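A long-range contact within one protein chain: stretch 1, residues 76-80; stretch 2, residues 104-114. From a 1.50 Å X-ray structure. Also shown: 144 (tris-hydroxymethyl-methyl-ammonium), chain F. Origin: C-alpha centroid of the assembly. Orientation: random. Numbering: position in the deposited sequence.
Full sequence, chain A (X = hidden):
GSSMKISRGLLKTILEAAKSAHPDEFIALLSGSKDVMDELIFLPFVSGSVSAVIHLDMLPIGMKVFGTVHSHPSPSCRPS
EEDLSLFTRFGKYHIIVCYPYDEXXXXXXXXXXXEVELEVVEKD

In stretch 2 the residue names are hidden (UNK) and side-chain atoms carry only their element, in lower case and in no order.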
# COMPACT_ATOMS: atom_id res chain seq x y z
N SER A 76 -13.93 -2.57 2.71
CA SER A 76 -13.24 -3.85 2.52
C SER A 76 -11.78 -3.67 2.12
O SER A 76 -11.48 -2.98 1.15
CB SER A 76 -13.95 -4.68 1.44
OG SER A 76 -13.27 -5.89 1.20
N CYS A 77 -10.88 -4.29 2.88
CA CYS A 77 -9.46 -4.19 2.58
C CYS A 77 -8.99 -5.49 1.92
O CYS A 77 -7.80 -5.75 1.83
CB CYS A 77 -8.67 -3.94 3.87
SG CYS A 77 -8.29 -2.21 4.29
N ARG A 78 -9.95 -6.29 1.46
CA ARG A 78 -9.65 -7.55 0.80
C ARG A 78 -9.41 -7.28 -0.69
O ARG A 78 -10.00 -6.37 -1.26
CB ARG A 78 -10.82 -8.52 0.94
CG ARG A 78 -11.24 -8.79 2.38
CD ARG A 78 -12.59 -9.48 2.42
NE ARG A 78 -13.06 -9.70 3.78
CZ ARG A 78 -14.26 -10.20 4.09
NH1 ARG A 78 -15.10 -10.53 3.12
NH2 ARG A 78 -14.60 -10.37 5.35
N PRO A 79 -8.52 -8.06 -1.32
CA PRO A 79 -8.25 -7.86 -2.75
C PRO A 79 -9.27 -8.55 -3.64
O PRO A 79 -9.85 -9.58 -3.26
CB PRO A 79 -6.85 -8.43 -2.92
CG PRO A 79 -6.84 -9.56 -1.94
CD PRO A 79 -7.55 -8.99 -0.73
N SER A 80 -9.50 -7.98 -4.81
CA SER A 80 -10.42 -8.55 -5.78
C SER A 80 -9.55 -9.28 -6.80
O SER A 80 -8.32 -9.25 -6.70
CB SER A 80 -11.18 -7.45 -6.51
OG SER A 80 -10.28 -6.67 -7.26
N UNK A 104 -5.77 1.36 11.67
CA UNK A 104 -5.65 -0.06 11.37
C UNK A 104 -6.42 -0.52 10.13
O UNK A 104 -6.60 -1.72 9.91
n UNK A 104 -6.08 -0.14 14.88
o UNK A 104 -4.11 -0.52 13.87
c UNK A 104 -5.34 -0.50 13.84
c UNK A 104 -6.09 -0.88 12.58
N UNK A 105 -6.86 0.44 9.32
CA UNK A 105 -7.62 0.13 8.11
C UNK A 105 -6.71 -0.18 6.93
O UNK A 105 -6.80 0.46 5.88
o UNK A 105 -9.44 1.55 8.83
c UNK A 105 -8.53 1.31 7.77
N UNK A 106 -5.83 -1.16 7.10
CA UNK A 106 -4.91 -1.54 6.04
C UNK A 106 -4.45 -2.98 6.17
O UNK A 106 -4.43 -3.54 7.27
c UNK A 106 -1.68 -1.63 7.44
c UNK A 106 -1.21 -1.47 8.76
n UNK A 106 -2.03 -0.57 9.38
c UNK A 106 0.10 -3.20 7.07
c UNK A 106 -0.10 -2.16 9.25
c UNK A 106 -3.00 -0.16 8.49
c UNK A 106 -3.68 -0.63 6.06
c UNK A 106 0.54 -3.02 8.39
c UNK A 106 -2.82 -0.78 7.29
c UNK A 106 -1.01 -2.51 6.58
N UNK A 107 -4.08 -3.57 5.04
CA UNK A 107 -3.57 -4.94 4.99
C UNK A 107 -2.55 -5.03 3.86
O UNK A 107 -2.63 -4.29 2.88
c UNK A 107 -7.91 -6.99 6.59
c UNK A 107 -4.71 -5.93 4.73
n UNK A 107 -7.35 -7.25 7.95
c UNK A 107 -5.77 -5.95 5.81
c UNK A 107 -6.84 -7.00 5.52
N UNK A 108 -1.56 -5.91 4.01
CA UNK A 108 -0.53 -6.07 2.99
C UNK A 108 -0.59 -7.47 2.40
O UNK A 108 -0.90 -8.44 3.10
c UNK A 108 0.86 -5.81 3.59
s UNK A 108 2.20 -5.69 2.38
N UNK A 109 -0.29 -7.57 1.11
CA UNK A 109 -0.31 -8.84 0.40
C UNK A 109 0.95 -9.00 -0.44
O UNK A 109 1.63 -8.02 -0.75
c UNK A 109 -3.32 -7.34 0.34
c UNK A 109 -5.21 -8.14 1.58
c UNK A 109 -3.59 -9.69 0.73
o UNK A 109 -6.36 -7.90 2.29
c UNK A 109 -4.49 -7.09 1.04
c UNK A 109 -2.85 -8.64 0.17
c UNK A 109 -4.76 -9.45 1.43
c UNK A 109 -1.54 -8.91 -0.53
N UNK A 110 1.28 -10.24 -0.80
CA UNK A 110 2.46 -10.49 -1.62
C UNK A 110 2.07 -10.45 -3.10
O UNK A 110 0.92 -10.16 -3.43
c UNK A 110 3.09 -11.85 -1.27
c UNK A 110 2.10 -12.99 -1.31
n UNK A 110 2.26 -13.94 -0.40
o UNK A 110 1.20 -13.02 -2.15
N UNK A 111 3.02 -10.73 -3.98
CA UNK A 111 2.77 -10.70 -5.41
C UNK A 111 1.69 -11.69 -5.85
O UNK A 111 1.18 -11.60 -6.96
c UNK A 111 5.33 -11.04 -8.34
c UNK A 111 3.96 -10.89 -7.69
c UNK A 111 4.73 -12.18 -10.45
n UNK A 111 4.24 -13.21 -9.78
n UNK A 111 5.25 -11.14 -9.80
n UNK A 111 4.69 -12.18 -11.77
c UNK A 111 4.08 -10.97 -6.17
N UNK A 112 1.34 -12.62 -4.96
CA UNK A 112 0.34 -13.63 -5.26
C UNK A 112 -1.02 -13.41 -4.60
O UNK A 112 -1.93 -14.23 -4.73
c UNK A 112 0.88 -15.02 -4.89
c UNK A 112 3.12 -16.78 -3.83
c UNK A 112 2.64 -16.79 -5.27
c UNK A 112 2.11 -15.42 -5.69
n UNK A 112 3.65 -18.12 -3.42
N UNK A 113 -1.16 -12.30 -3.88
CA UNK A 113 -2.43 -12.00 -3.23
C UNK A 113 -2.63 -12.60 -1.85
O UNK A 113 -3.74 -12.57 -1.31
N UNK A 114 -1.57 -13.15 -1.27
CA UNK A 114 -1.64 -13.74 0.06
C UNK A 114 -1.28 -12.67 1.09
O UNK A 114 -0.33 -11.92 0.89
o UNK A 114 0.68 -17.31 -2.02
c UNK A 114 0.20 -17.03 -0.90
c UNK A 114 -0.93 -16.03 -0.84
c UNK A 114 -0.67 -14.91 0.15
o UNK A 114 0.61 -17.53 0.16
C1 144 F . -10.87 -4.09 -5.80
N 144 F . -11.42 -3.04 -6.65
C2 144 F . -10.30 -2.22 -7.20
O2 144 F . -9.27 -1.55 -6.65
C3 144 F . -12.40 -2.27 -5.77
O3 144 F . -13.05 -1.18 -6.45
C4 144 F . -12.08 -3.75 -7.77
O4 144 F . -11.47 -4.90 -8.70

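Position 104 carries two side-chain carbons, the second bonded to one oxygen and one nitrogen, and lies beyond reach of stretch 1; this carboxamide is Asn104. Position 105 has one carbon and one oxygen; its CA-to-CB bond points sideways to stretch 1. This is Ser105. Its backbone matters more here: Ser105 O lies 3.4 Å from Cys77 SG.

At position 106 a single carbon leads into fused five- and six-membered rings of eight carbons and one nitrogen, an indole, so the residue is Trp106. Its CA-to-CB bond points away from stretch 1, leaving the backbone to face it, with Trp106 CA 3.9 Å from Cys77 SG. Position 107 has four carbons in a row ending in nitrogen, and its CA-to-CB bond points toward stretch 1: Lys107. The aliphatic part of the chain supplies the contact, Lys107 CD lying 3.9 Å from Cys77 CB. One carbon and one sulfur at position 108, its CA-to-CB bond pointing away, give Cys108, consistent with the alternation of a strand.

At position 109 the CA-to-CB bond again points toward stretch 1. One carbon bears a six-carbon ring with an oxygen at its far end, which lies 2.6 Å from Cys77 O; the residue is Tyr109. Its OH donates a short hydrogen bond to that carbonyl, near the plane of the ring, while Pro79 covers one face.

Position 110 has two carbons, the second bearing oxygen and nitrogen, and does not reach stretch 1; the nitrogen beside the oxygen makes it a carboxamide, Asn110. Position 111, with three carbons, a nitrogen and a carbon carrying two more nitrogens, is a guanidinium chain remote from the contact, Arg111. Four carbons ending in nitrogen make position 112 Lys112, and Lys112 N donates to Asn110 OD1 at 2.8 Å.

Position 113 has no side-chain atoms and is Gly113. At its backbone angles (phi 87°, psi 11°) a CB would be jammed against the preceding carbonyl oxygen, and it closes a type I turn through Gly113 N to Asn110 O, 3.0 Å. Gly113 O approaches Pro79 CG at 4.4 Å. Position 114, three carbons with two oxygens on the third, is Glu114; Glu114 OE2 forms a salt bridge with Lys112 NZ at 3.4 Å.

Cys77 is the most covered residue, its side chain lying against Ser105, Trp106 and Lys107 while its carbonyl accepts the Tyr109 hydrogen bond. Pro79 CG sits 4.2 Å from the Tyr109 ring centroid, close to the ring normal, in a CH-pi contact.

Stretch 2 104-114: NSWKCYNRKGE
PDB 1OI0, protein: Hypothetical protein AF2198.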